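Local coordinates for lipase (Pelosinus fermentans, PDB 5AH0), which hydrolyses ester bonds, attacking the polyester poly(butylene adipate-co-terephthalate) and probably lipid esters as well, at residues S161-T166 with N324-W329; L168-N173 with D238-G243; S263-V268 with V318-Q323. All coordinates share one frame; numbering follows the deposited sequence.

Contact 1 of 3, residues S161-T166 with N324-W329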
ATOM      1  N   SER A 161      -4.115   4.856  -5.084  1.00 45.34           N
ATOM      2  CA  SER A 161      -4.128   3.398  -5.047  1.00 46.28           C
ATOM      3  C   SER A 161      -4.636   2.767  -6.339  1.00 45.40           C
ATOM      4  O   SER A 161      -5.569   3.277  -6.955  1.00 47.12           O
ATOM      5  CB  SER A 161      -4.971   2.918  -3.871  1.00 48.50           C
ATOM      6  OG  SER A 161      -4.316   3.232  -2.660  1.00 46.32           O
ATOM      7  N   PRO A 162      -4.021   1.642  -6.742  1.00 40.44           N
ATOM      8  CA  PRO A 162      -4.388   0.896  -7.949  1.00 43.36           C
ATOM      9  C   PRO A 162      -5.507  -0.123  -7.690  1.00 48.51           C
ATOM     10  O   PRO A 162      -5.284  -1.346  -7.672  1.00 44.77           O
ATOM     11  CB  PRO A 162      -3.084   0.186  -8.321  1.00 42.02           C
ATOM     12  CG  PRO A 162      -2.437  -0.092  -6.969  1.00 39.24           C
ATOM     13  CD  PRO A 162      -2.838   1.071  -6.073  1.00 38.32           C
ATOM     14  N   HIS A 163      -6.720   0.381  -7.519  1.00 47.50           N
ATOM     15  CA  HIS A 163      -7.835  -0.494  -7.197  1.00 51.56           C
ATOM     16  C   HIS A 163      -8.248  -1.363  -8.385  1.00 53.61           C
ATOM     17  O   HIS A 163      -8.886  -2.394  -8.206  1.00 63.05           O
ATOM     18  CB  HIS A 163      -9.013   0.335  -6.703  1.00 50.53           C
ATOM     19  CG  HIS A 163      -8.759   1.026  -5.404  1.00 46.79           C
ATOM     20  ND1 HIS A 163      -8.639   0.343  -4.212  1.00 51.62           N
ATOM     21  CD2 HIS A 163      -8.596   2.335  -5.104  1.00 43.09           C
ATOM     22  CE1 HIS A 163      -8.424   1.204  -3.232  1.00 50.06           C
ATOM     23  NE2 HIS A 163      -8.390   2.419  -3.748  1.00 45.21           N
ATOM     24  N   ASP A 164      -7.874  -0.953  -9.590  1.00 51.24           N
ATOM     25  CA  ASP A 164      -8.089  -1.755 -10.794  1.00 51.70           C
ATOM     26  C   ASP A 164      -6.750  -2.213 -11.386  1.00 50.39           C
ATOM     27  O   ASP A 164      -6.690  -2.753 -12.495  1.00 46.92           O
ATOM     28  CB  ASP A 164      -8.876  -0.953 -11.830  1.00 55.75           C
ATOM     29  CG  ASP A 164     -10.337  -0.771 -11.447  1.00 65.85           C
ATOM     30  OD1 ASP A 164     -10.897  -1.656 -10.760  1.00 70.13           O
ATOM     31  OD2 ASP A 164     -10.922   0.268 -11.820  1.00 68.43           O
ATOM     32  N   GLY A 165      -5.677  -1.991 -10.630  1.00 50.27           N
ATOM     33  CA  GLY A 165      -4.338  -2.354 -11.057  1.00 50.12           C
ATOM     34  C   GLY A 165      -3.623  -1.224 -11.783  1.00 49.80           C
ATOM     35  O   GLY A 165      -4.173  -0.129 -11.910  1.00 49.36           O
ATOM     36  N   THR A 166      -2.396  -1.507 -12.237  1.00 48.56           N
ATOM     37  CA  THR A 166      -1.561  -0.590 -13.012  1.00 47.22           C
ATOM     38  C   THR A 166      -0.955  -1.220 -14.255  1.00 49.15           C
ATOM     39  O   THR A 166      -0.415  -2.323 -14.180  1.00 51.56           O
ATOM     40  CB  THR A 166      -0.371  -0.089 -12.220  1.00 52.32           C
ATOM     41  OG1 THR A 166      -0.783   0.277 -10.908  1.00 61.42           O
ATOM     42  CG2 THR A 166       0.199   1.100 -12.915  1.00 46.80           C
ATOM     43  N   ASN A 324     -10.099   5.806  -8.065  1.00 47.78           N
ATOM     44  CA  ASN A 324     -11.273   6.301  -7.347  1.00 49.67           C
ATOM     45  C   ASN A 324     -11.960   5.187  -6.573  1.00 56.54           C
ATOM     46  O   ASN A 324     -12.797   5.441  -5.713  1.00 58.92           O
ATOM     47  CB  ASN A 324     -12.276   6.967  -8.288  1.00 49.32           C
ATOM     48  CG  ASN A 324     -12.746   6.051  -9.398  1.00 54.14           C
ATOM     49  OD1 ASN A 324     -12.366   4.881  -9.474  1.00 59.80           O
ATOM     50  ND2 ASN A 324     -13.618   6.571 -10.244  1.00 55.01           N
ATOM     51  N   GLY A 325     -11.622   3.944  -6.903  1.00 57.92           N
ATOM     52  CA  GLY A 325     -12.209   2.799  -6.237  1.00 57.61           C
ATOM     53  C   GLY A 325     -12.174   1.591  -7.145  1.00 58.03           C
ATOM     54  O   GLY A 325     -11.970   1.732  -8.351  1.00 53.67           O
ATOM     55  N   PRO A 326     -12.362   0.393  -6.570  1.00 59.86           N
ATOM     56  CA  PRO A 326     -12.362  -0.836  -7.362  1.00 61.14           C
ATOM     57  C   PRO A 326     -13.612  -0.915  -8.216  1.00 64.64           C
ATOM     58  O   PRO A 326     -14.714  -0.864  -7.671  1.00 69.08           O
ATOM     59  CB  PRO A 326     -12.342  -1.939  -6.306  1.00 62.76           C
ATOM     60  CG  PRO A 326     -12.934  -1.318  -5.093  1.00 61.60           C
ATOM     61  CD  PRO A 326     -12.579   0.135  -5.135  1.00 58.27           C
ATOM     62  N   LYS A 327     -13.435  -1.020  -9.530  1.00 61.66           N
ATOM     63  CA  LYS A 327     -14.552  -1.094 -10.460  1.00 63.99           C
ATOM     64  C   LYS A 327     -14.629  -2.434 -11.172  1.00 66.87           C
ATOM     65  O   LYS A 327     -15.708  -3.010 -11.329  1.00 74.47           O
ATOM     66  CB  LYS A 327     -14.464   0.021 -11.506  1.00 63.85           C
ATOM     67  CG  LYS A 327     -14.987   1.365 -11.049  1.00 63.72           C
ATOM     68  CD  LYS A 327     -13.857   2.310 -10.808  1.00 66.31           C
ATOM     69  CE  LYS A 327     -13.046   2.516 -12.055  1.00 66.74           C
ATOM     70  NZ  LYS A 327     -11.835   3.291 -11.712  1.00 66.07           N
ATOM     71  N   ILE A 328     -13.477  -2.916 -11.618  1.00 61.56           N
ATOM     72  CA  ILE A 328     -13.419  -4.104 -12.450  1.00 59.91           C
ATOM     73  C   ILE A 328     -13.628  -5.363 -11.613  1.00 63.85           C
ATOM     74  O   ILE A 328     -12.934  -5.579 -10.625  1.00 63.53           O
ATOM     75  CB  ILE A 328     -12.080  -4.164 -13.200  1.00 58.52           C
ATOM     76  CG1 ILE A 328     -11.831  -2.844 -13.930  1.00 59.82           C
ATOM     77  CG2 ILE A 328     -12.066  -5.269 -14.210  1.00 56.75           C
ATOM     78  CD1 ILE A 328     -10.540  -2.824 -14.700  1.00 59.58           C
ATOM     79  N   TRP A 329     -14.604  -6.179 -12.015  1.00 68.21           N
ATOM     80  CA  TRP A 329     -15.029  -7.364 -11.265  1.00 69.29           C
ATOM     81  C   TRP A 329     -15.392  -6.997  -9.833  1.00 72.85           C
ATOM     82  O   TRP A 329     -15.147  -7.766  -8.894  1.00 75.20           O
ATOM     83  CB  TRP A 329     -13.954  -8.446 -11.262  1.00 68.48           C
ATOM     84  CG  TRP A 329     -13.733  -9.081 -12.582  1.00 73.07           C
ATOM     85  CD1 TRP A 329     -14.267  -8.701 -13.781  1.00 74.16           C
ATOM     86  CD2 TRP A 329     -12.915 -10.224 -12.851  1.00 74.72           C
ATOM     87  NE1 TRP A 329     -13.826  -9.532 -14.782  1.00 73.02           N
ATOM     88  CE2 TRP A 329     -12.994 -10.475 -14.239  1.00 73.96           C
ATOM     89  CE3 TRP A 329     -12.110 -11.049 -12.058  1.00 72.81           C
ATOM     90  CZ2 TRP A 329     -12.308 -11.528 -14.846  1.00 71.74           C
ATOM     91  CZ3 TRP A 329     -11.433 -12.094 -12.660  1.00 71.64           C
ATOM     92  CH2 TRP A 329     -11.535 -12.324 -14.044  1.00 71.34           C
TER

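Contact 2 of 3, residues L168-N173 with D238-G243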
ATOM      1  N   LEU A 168       1.721  -0.417 -15.327  1.00 47.19           N
ATOM      2  CA  LEU A 168       3.139  -0.528 -15.005  1.00 46.94           C
ATOM      3  C   LEU A 168       3.488  -1.971 -14.677  1.00 48.60           C
ATOM      4  O   LEU A 168       4.549  -2.464 -15.048  1.00 46.62           O
ATOM      5  CB  LEU A 168       3.513   0.347 -13.816  1.00 43.94           C
ATOM      6  CG  LEU A 168       5.020   0.492 -13.593  1.00 45.89           C
ATOM      7  CD1 LEU A 168       5.609   1.592 -14.467  1.00 41.63           C
ATOM      8  CD2 LEU A 168       5.334   0.731 -12.144  1.00 50.32           C
ATOM      9  N   ALA A 169       2.581  -2.653 -13.992  1.00 50.77           N
ATOM     10  CA  ALA A 169       2.826  -4.042 -13.609  1.00 54.45           C
ATOM     11  C   ALA A 169       2.463  -5.018 -14.732  1.00 57.90           C
ATOM     12  O   ALA A 169       2.912  -6.164 -14.721  1.00 61.52           O
ATOM     13  CB  ALA A 169       2.055  -4.389 -12.332  1.00 51.73           C
ATOM     14  N   ASP A 170       1.662  -4.568 -15.698  1.00 60.43           N
ATOM     15  CA  ASP A 170       1.297  -5.417 -16.834  1.00 69.93           C
ATOM     16  C   ASP A 170       2.485  -5.632 -17.770  1.00 81.15           C
ATOM     17  O   ASP A 170       2.572  -6.658 -18.444  1.00 77.25           O
ATOM     18  CB  ASP A 170       0.114  -4.829 -17.622  1.00 66.10           C
ATOM     19  CG  ASP A 170      -1.210  -4.900 -16.855  1.00 63.03           C
ATOM     20  OD1 ASP A 170      -1.197  -4.983 -15.612  1.00 59.62           O
ATOM     21  OD2 ASP A 170      -2.278  -4.897 -17.503  1.00 65.82           O
ATOM     22  N   GLY A 171       3.382  -4.648 -17.820  1.00 97.89           N
ATOM     23  CA  GLY A 171       4.584  -4.727 -18.634  1.00102.72           C
ATOM     24  C   GLY A 171       5.638  -5.694 -18.114  1.00108.57           C
ATOM     25  O   GLY A 171       6.686  -5.870 -18.735  1.00112.35           O
ATOM     26  N   ILE A 172       5.362  -6.309 -16.966  1.00109.18           N
ATOM     27  CA  ILE A 172       6.222  -7.339 -16.379  1.00108.48           C
ATOM     28  C   ILE A 172       7.675  -6.907 -16.148  1.00106.17           C
ATOM     29  O   ILE A 172       8.122  -6.814 -15.006  1.00110.06           O
ATOM     30  CB  ILE A 172       6.228  -8.609 -17.235  1.00111.44           C
ATOM     31  CG1 ILE A 172       4.809  -9.172 -17.320  1.00115.54           C
ATOM     32  CG2 ILE A 172       7.173  -9.636 -16.636  1.00112.62           C
ATOM     33  CD1 ILE A 172       4.668 -10.384 -18.220  1.00119.53           C
ATOM     34  N   ASN A 173       8.412  -6.646 -17.222  1.00 86.42           N
ATOM     35  CA  ASN A 173       9.824  -6.323 -17.086  1.00 68.30           C
ATOM     36  C   ASN A 173      10.064  -4.951 -16.479  1.00 60.04           C
ATOM     37  O   ASN A 173      11.075  -4.712 -15.824  1.00 61.09           O
ATOM     38  CB  ASN A 173      10.511  -6.399 -18.438  1.00 64.60           C
ATOM     39  CG  ASN A 173      11.275  -7.681 -18.619  1.00 66.61           C
ATOM     40  OD1 ASN A 173      11.568  -8.380 -17.650  1.00 70.28           O
ATOM     41  ND2 ASN A 173      11.596  -8.010 -19.865  1.00 61.37           N
ATOM     42  N   ASP A 238      -0.463  -8.893  -8.079  1.00 64.54           N
ATOM     43  CA  ASP A 238      -1.546  -8.146  -7.447  1.00 64.42           C
ATOM     44  C   ASP A 238      -1.652  -6.698  -7.950  1.00 56.54           C
ATOM     45  O   ASP A 238      -2.707  -6.071  -7.860  1.00 54.08           O
ATOM     46  CB  ASP A 238      -1.367  -8.146  -5.924  1.00 72.09           C
ATOM     47  CG  ASP A 238      -2.107  -9.284  -5.241  1.00 77.78           C
ATOM     48  OD1 ASP A 238      -2.932  -9.945  -5.909  1.00 82.10           O
ATOM     49  OD2 ASP A 238      -1.870  -9.506  -4.030  1.00 77.68           O
ATOM     50  N   LEU A 239      -0.551  -6.155  -8.447  1.00 52.91           N
ATOM     51  CA  LEU A 239      -0.565  -4.790  -8.968  1.00 48.91           C
ATOM     52  C   LEU A 239      -1.073  -4.715 -10.398  1.00 46.60           C
ATOM     53  O   LEU A 239      -1.480  -3.650 -10.857  1.00 46.67           O
ATOM     54  CB  LEU A 239       0.838  -4.186  -8.887  1.00 49.18           C
ATOM     55  CG  LEU A 239       1.263  -3.822  -7.469  1.00 52.20           C
ATOM     56  CD1 LEU A 239       2.705  -3.347  -7.447  1.00 53.93           C
ATOM     57  CD2 LEU A 239       0.336  -2.746  -6.929  1.00 50.42           C
ATOM     58  N   SER A 240      -1.045  -5.844 -11.100  1.00 48.07           N
ATOM     59  CA  SER A 240      -1.479  -5.865 -12.488  1.00 53.29           C
ATOM     60  C   SER A 240      -2.988  -5.727 -12.607  1.00 60.94           C
ATOM     61  O   SER A 240      -3.730  -5.958 -11.649  1.00 66.24           O
ATOM     62  CB  SER A 240      -1.023  -7.153 -13.177  1.00 55.75           C
ATOM     63  OG  SER A 240      -1.671  -8.284 -12.630  1.00 60.46           O
ATOM     64  N   THR A 241      -3.432  -5.362 -13.802  1.00 62.65           N
ATOM     65  CA  THR A 241      -4.850  -5.285 -14.109  1.00 63.31           C
ATOM     66  C   THR A 241      -5.482  -6.662 -13.945  1.00 68.37           C
ATOM     67  O   THR A 241      -6.645  -6.788 -13.550  1.00 70.52           O
ATOM     68  CB  THR A 241      -5.068  -4.783 -15.532  1.00 64.89           C
ATOM     69  OG1 THR A 241      -4.359  -5.635 -16.442  1.00 69.44           O
ATOM     70  CG2 THR A 241      -4.533  -3.371 -15.670  1.00 61.95           C
ATOM     71  N   ASP A 242      -4.688  -7.691 -14.223  1.00 68.31           N
ATOM     72  CA  ASP A 242      -5.143  -9.072 -14.158  1.00 71.02           C
ATOM     73  C   ASP A 242      -5.352  -9.531 -12.727  1.00 71.33           C
ATOM     74  O   ASP A 242      -6.365 -10.151 -12.412  1.00 77.11           O
ATOM     75  CB  ASP A 242      -4.126  -9.985 -14.831  1.00 78.16           C
ATOM     76  CG  ASP A 242      -3.707  -9.478 -16.190  1.00 86.07           C
ATOM     77  OD1 ASP A 242      -4.601  -9.217 -17.031  1.00 88.85           O
ATOM     78  OD2 ASP A 242      -2.486  -9.296 -16.395  1.00 88.44           O
ATOM     79  N   GLY A 243      -4.405  -9.210 -11.854  1.00 66.99           N
ATOM     80  CA  GLY A 243      -4.495  -9.619 -10.466  1.00 66.08           C
ATOM     81  C   GLY A 243      -5.431  -8.785  -9.607  1.00 64.42           C
ATOM     82  O   GLY A 243      -6.089  -9.304  -8.702  1.00 66.26           O
TER

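Contact 3 of 3, residues S263-V268 with V318-Q323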
ATOM      1  N   SER A 263      -7.542  10.693  -5.879  1.00 47.45           N
ATOM      2  CA  SER A 263      -6.934  10.347  -7.162  1.00 42.50           C
ATOM      3  C   SER A 263      -5.865  11.342  -7.566  1.00 45.04           C
ATOM      4  O   SER A 263      -6.010  12.549  -7.353  1.00 50.93           O
ATOM      5  CB  SER A 263      -7.998  10.262  -8.250  1.00 42.86           C
ATOM      6  OG  SER A 263      -8.729   9.056  -8.128  1.00 48.96           O
ATOM      7  N   THR A 264      -4.786  10.827  -8.146  1.00 42.43           N
ATOM      8  CA  THR A 264      -3.653  11.651  -8.568  1.00 41.68           C
ATOM      9  C   THR A 264      -3.442  11.598 -10.063  1.00 43.94           C
ATOM     10  O   THR A 264      -3.768  10.615 -10.718  1.00 45.03           O
ATOM     11  CB  THR A 264      -2.353  11.206  -7.909  1.00 43.01           C
ATOM     12  OG1 THR A 264      -2.182   9.798  -8.146  1.00 47.37           O
ATOM     13  CG2 THR A 264      -2.402  11.474  -6.405  1.00 41.80           C
ATOM     14  N   CYS A 265      -2.867  12.662 -10.596  1.00 43.99           N
ATOM     15  CA  CYS A 265      -2.598  12.748 -12.016  1.00 45.45           C
ATOM     16  C   CYS A 265      -1.484  13.747 -12.207  1.00 45.56           C
ATOM     17  O   CYS A 265      -1.468  14.773 -11.534  1.00 47.18           O
ATOM     18  CB  CYS A 265      -3.842  13.175 -12.805  1.00 46.84           C
ATOM     19  SG  CYS A 265      -3.619  12.995 -14.606  1.00 54.28           S
ATOM     20  N   ALA A 266      -0.543  13.445 -13.093  1.00 40.76           N
ATOM     21  CA  ALA A 266       0.570  14.356 -13.313  1.00 40.10           C
ATOM     22  C   ALA A 266       1.288  14.050 -14.613  1.00 42.18           C
ATOM     23  O   ALA A 266       1.332  12.909 -15.046  1.00 46.28           O
ATOM     24  CB  ALA A 266       1.551  14.291 -12.138  1.00 37.17           C
ATOM     25  N   THR A 267       1.871  15.070 -15.229  1.00 40.94           N
ATOM     26  CA  THR A 267       2.845  14.807 -16.261  1.00 43.16           C
ATOM     27  C   THR A 267       4.181  15.188 -15.641  1.00 42.76           C
ATOM     28  O   THR A 267       4.409  16.338 -15.254  1.00 40.67           O
ATOM     29  CB  THR A 267       2.597  15.582 -17.590  1.00 50.17           C
ATOM     30  OG1 THR A 267       2.803  16.971 -17.371  1.00 60.27           O
ATOM     31  CG2 THR A 267       1.184  15.370 -18.111  1.00 50.19           C
ATOM     32  N   VAL A 268       5.047  14.193 -15.501  1.00 40.02           N
ATOM     33  CA  VAL A 268       6.336  14.412 -14.868  1.00 40.51           C
ATOM     34  C   VAL A 268       7.294  15.089 -15.843  1.00 36.89           C
ATOM     35  O   VAL A 268       7.489  14.612 -16.944  1.00 38.65           O
ATOM     36  CB  VAL A 268       6.908  13.084 -14.366  1.00 37.35           C
ATOM     37  CG1 VAL A 268       8.201  13.308 -13.589  1.00 34.73           C
ATOM     38  CG2 VAL A 268       5.847  12.356 -13.523  1.00 29.73           C
ATOM     39  N   VAL A 318       0.858   4.864 -11.189  1.00 39.98           N
ATOM     40  CA  VAL A 318      -0.467   4.254 -11.255  1.00 41.33           C
ATOM     41  C   VAL A 318      -1.412   5.011 -12.187  1.00 43.92           C
ATOM     42  O   VAL A 318      -1.448   6.235 -12.149  1.00 44.99           O
ATOM     43  CB  VAL A 318      -1.110   4.189  -9.855  1.00 39.80           C
ATOM     44  CG1 VAL A 318      -2.463   3.487  -9.911  1.00 39.82           C
ATOM     45  CG2 VAL A 318      -0.191   3.475  -8.894  1.00 35.92           C
ATOM     46  N   ASN A 319      -2.154   4.295 -13.036  1.00 42.57           N
ATOM     47  CA  ASN A 319      -3.167   4.936 -13.873  1.00 39.53           C
ATOM     48  C   ASN A 319      -4.208   5.676 -13.023  1.00 40.44           C
ATOM     49  O   ASN A 319      -4.706   5.125 -12.039  1.00 40.73           O
ATOM     50  CB  ASN A 319      -3.870   3.899 -14.747  1.00 41.94           C
ATOM     51  CG  ASN A 319      -2.902   2.933 -15.384  1.00 46.03           C
ATOM     52  OD1 ASN A 319      -2.341   2.078 -14.696  1.00 49.62           O
ATOM     53  ND2 ASN A 319      -2.713   3.040 -16.705  1.00 42.48           N
ATOM     54  N   THR A 320      -4.544   6.907 -13.415  1.00 41.02           N
ATOM     55  CA  THR A 320      -5.488   7.725 -12.659  1.00 43.41           C
ATOM     56  C   THR A 320      -6.862   7.076 -12.583  1.00 48.15           C
ATOM     57  O   THR A 320      -7.519   7.125 -11.557  1.00 55.91           O
ATOM     58  CB  THR A 320      -5.641   9.121 -13.284  1.00 44.44           C
ATOM     59  OG1 THR A 320      -4.358   9.748 -13.361  1.00 48.64           O
ATOM     60  CG2 THR A 320      -6.550   9.980 -12.448  1.00 42.04           C
ATOM     61  N   ILE A 321      -7.281   6.437 -13.667  1.00 50.86           N
ATOM     62  CA  ILE A 321      -8.619   5.843 -13.749  1.00 53.78           C
ATOM     63  C   ILE A 321      -8.796   4.717 -12.733  1.00 57.57           C
ATOM     64  O   ILE A 321      -9.916   4.322 -12.423  1.00 62.76           O
ATOM     65  CB  ILE A 321      -8.920   5.308 -15.180  1.00 43.58           C
ATOM     66  CG1 ILE A 321     -10.406   4.988 -15.352  1.00 53.85           C
ATOM     67  CG2 ILE A 321      -8.074   4.102 -15.503  1.00 38.86           C
ATOM     68  CD1 ILE A 321     -10.742   4.423 -16.727  1.00 57.50           C
ATOM     69  N   SER A 322      -7.694   4.192 -12.214  1.00 53.64           N
ATOM     70  CA  SER A 322      -7.762   3.020 -11.355  1.00 55.01           C
ATOM     71  C   SER A 322      -7.948   3.363  -9.863  1.00 56.98           C
ATOM     72  O   SER A 322      -8.120   2.457  -9.032  1.00 56.69           O
ATOM     73  CB  SER A 322      -6.501   2.172 -11.548  1.00 52.83           C
ATOM     74  OG  SER A 322      -6.472   1.055 -10.673  1.00 51.89           O
ATOM     75  N   GLN A 323      -7.938   4.658  -9.531  1.00 52.36           N
ATOM     76  CA  GLN A 323      -7.734   5.100  -8.141  1.00 46.47           C
ATOM     77  C   GLN A 323      -8.983   5.571  -7.384  1.00 47.55           C
ATOM     78  O   GLN A 323      -8.930   5.738  -6.171  1.00 49.17           O
ATOM     79  CB  GLN A 323      -6.722   6.244  -8.095  1.00 45.06           C
ATOM     80  CG  GLN A 323      -5.363   5.990  -8.751  1.00 43.75           C
ATOM     81  CD  GLN A 323      -4.488   7.225  -8.657  1.00 47.74           C
ATOM     82  OE1 GLN A 323      -4.788   8.133  -7.893  1.00 54.45           O
ATOM     83  NE2 GLN A 323      -3.447   7.299  -9.477  1.00 48.09           N
TER

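Contact 1 of 3, residues S161-T166 with N324-W329
The carboxylate of Asp164 gathers two successive backbone N-H groups of the 324-329 loop on one oxygen. Asp164 OD1 accepts Lys327 N at 2.9 Å through its syn lone pair, the one on the side of OD2. Ile328 N reaches the same Asp164 OD1 at 3.0 Å; this bond is nearly straight (174°), but its donor stands above the carboxylate plane, 43° out of it. Two donors on one oxygen, one on the syn side and one from above, would probably limit the turning of the carboxylate. The other oxygen turns to the lysine side chain, with Asp164 OD2 3.1 Å from Lys327 CE; the salt bridge to Lys327 NZ is less certain, because the place of that nitrogen is in doubt. Ile328 adds an apolar touch, its CD1 lying 3.8 Å from Asp164 CB. One residue earlier, His163 CB rests on the Gly325-Pro326 peptide, 3.4 Å from Pro326 N, and the His163 and Pro326 side chains run alongside each other.

Both His163 and Asp164 occupy the middle of a type I turn, closed by Gly165 N and Pro162 O at 3.1 Å. Further out, His163 NE2 bonds to Thr158 OG1, and Asn248 ND2 binds the carbonyl oxygens of both His163 and Ile328. The turn follows strand 153-159 of the central parallel sheet; helix 241-250 supplies Asn248, and strand 346-348 brings Trp346 edge-to-face with His163.

Contact 2 of 3, residues L168-N173 with D238-G243
The flat carboxylate of Asp170 turns its two oxygens to Thr241, crossing that side chain at about a right angle. Asp170 OD1 receives Thr241 N at 2.9 Å on its syn lone pair, in a fairly straight bond (165°). Asp170 OD2 faces Thr241 OG1, although the modelled separation is too short to be trusted. Neither face is squarely covered by the 238-243 segment: Ser240 CB, 3.3 Å from Asp170 OD1, and Thr241 CG2, 3.3 Å from Asp170 OD2, lie to opposite sides of the plane, both beyond the oxygen end. Beside this polar join, Ala169 CB packs on Leu239 CB at 3.7 Å.

Ser240 is the N-cap of helix 241-250. With its OG between the backbone N and the carbonyl carbon (chi1 66°), Ser240 OG accepts Gly243 N at 3.0 Å, and it also bonds to Trp237 O.

A carboxylate thus serves the first N-H of a helix, an end whose partial positive charge would probably favour the ionised acid. Asp242 OD2 lies 4.5 Å from Asp170 OD2, a like-charge approach probably eased by arginines: Arg299 forms a salt bridge with Asp170 and Arg304 one with Asp242.

Contact 3 of 3, residues S263-V268 with V318-Q323
The carboxamide of Gln323 grips Thr264 at two points, backbone and side chain, near the end of strand 258-265 in the parallel sheet of this alpha/beta-hydrolase fold. Gln323 OE1 accepts Thr264 N at 2.7 Å, the donor tilted 30° from the carbonyl plane. Gln323 NE2 gives to Thr264 OG1 at 3.1 Å, and this acceptor lies close to the amide plane (11° out of it). A third bond comes from Thr320 OG1, which donates to Thr264 O at 2.8 Å, in the carbonyl plane and on a lone pair. Loop side chains thereby hold both the N-H and the C=O of Thr264, as the backbone of an adjoining strand would, while the backbones of the flanking Ser263 and Cys265 bond to that of Leu352 in strand 352-353.

Replacing Gln323 by an alanine would probably leave Thr264 N without its acceptor and open a gap beside the strand. Asp315 is the stronger partner of Thr264 OG1, accepting it through OD2, so that hydroxyl is held from two residues at once.

The spacing of the loop residues follows from a short 3-10 turn around Ile321, in which Gln323 N bonds to Thr320 O at 3.2 Å and the Thr320 and Gln323 side chains set off toward the strand. From there Gln323, its chain extended beyond CG (chi2 178°), reaches across to Thr264. Packing fills in around these bonds: Ser263 OG lies 3.5 Å from Gln323 CB, and Cys265 CB approaches Thr320 OG1 equally closely. The methyl Thr320 CG2 completes the arrangement, 3.3 Å from Thr264 O.

The three contacts tie together sequence-distant loops, a strand end and two helix ends of one alpha/beta-hydrolase fold. Contact 1 stands in the middle, its centre about 12 Å from those of contacts 2 and 3, which lie about 16 Å apart without touching. Contact 2 joins helix 167-170 to the start of helix 241-250. Along the chain contact 1 spans the other two: 161-166 runs into 168-173, and 318-323 into 324-329, while 238-243 and 263-268 come between. Thr166 N reaches Leu239 O, joining contacts 1 and 2; Ser322 OG, bonded to Asp164 N and Gly165 O, joins 1 and 3. The loop 318-329 thus bridges strand 258-265 and the turn after its sheet neighbour 153-159.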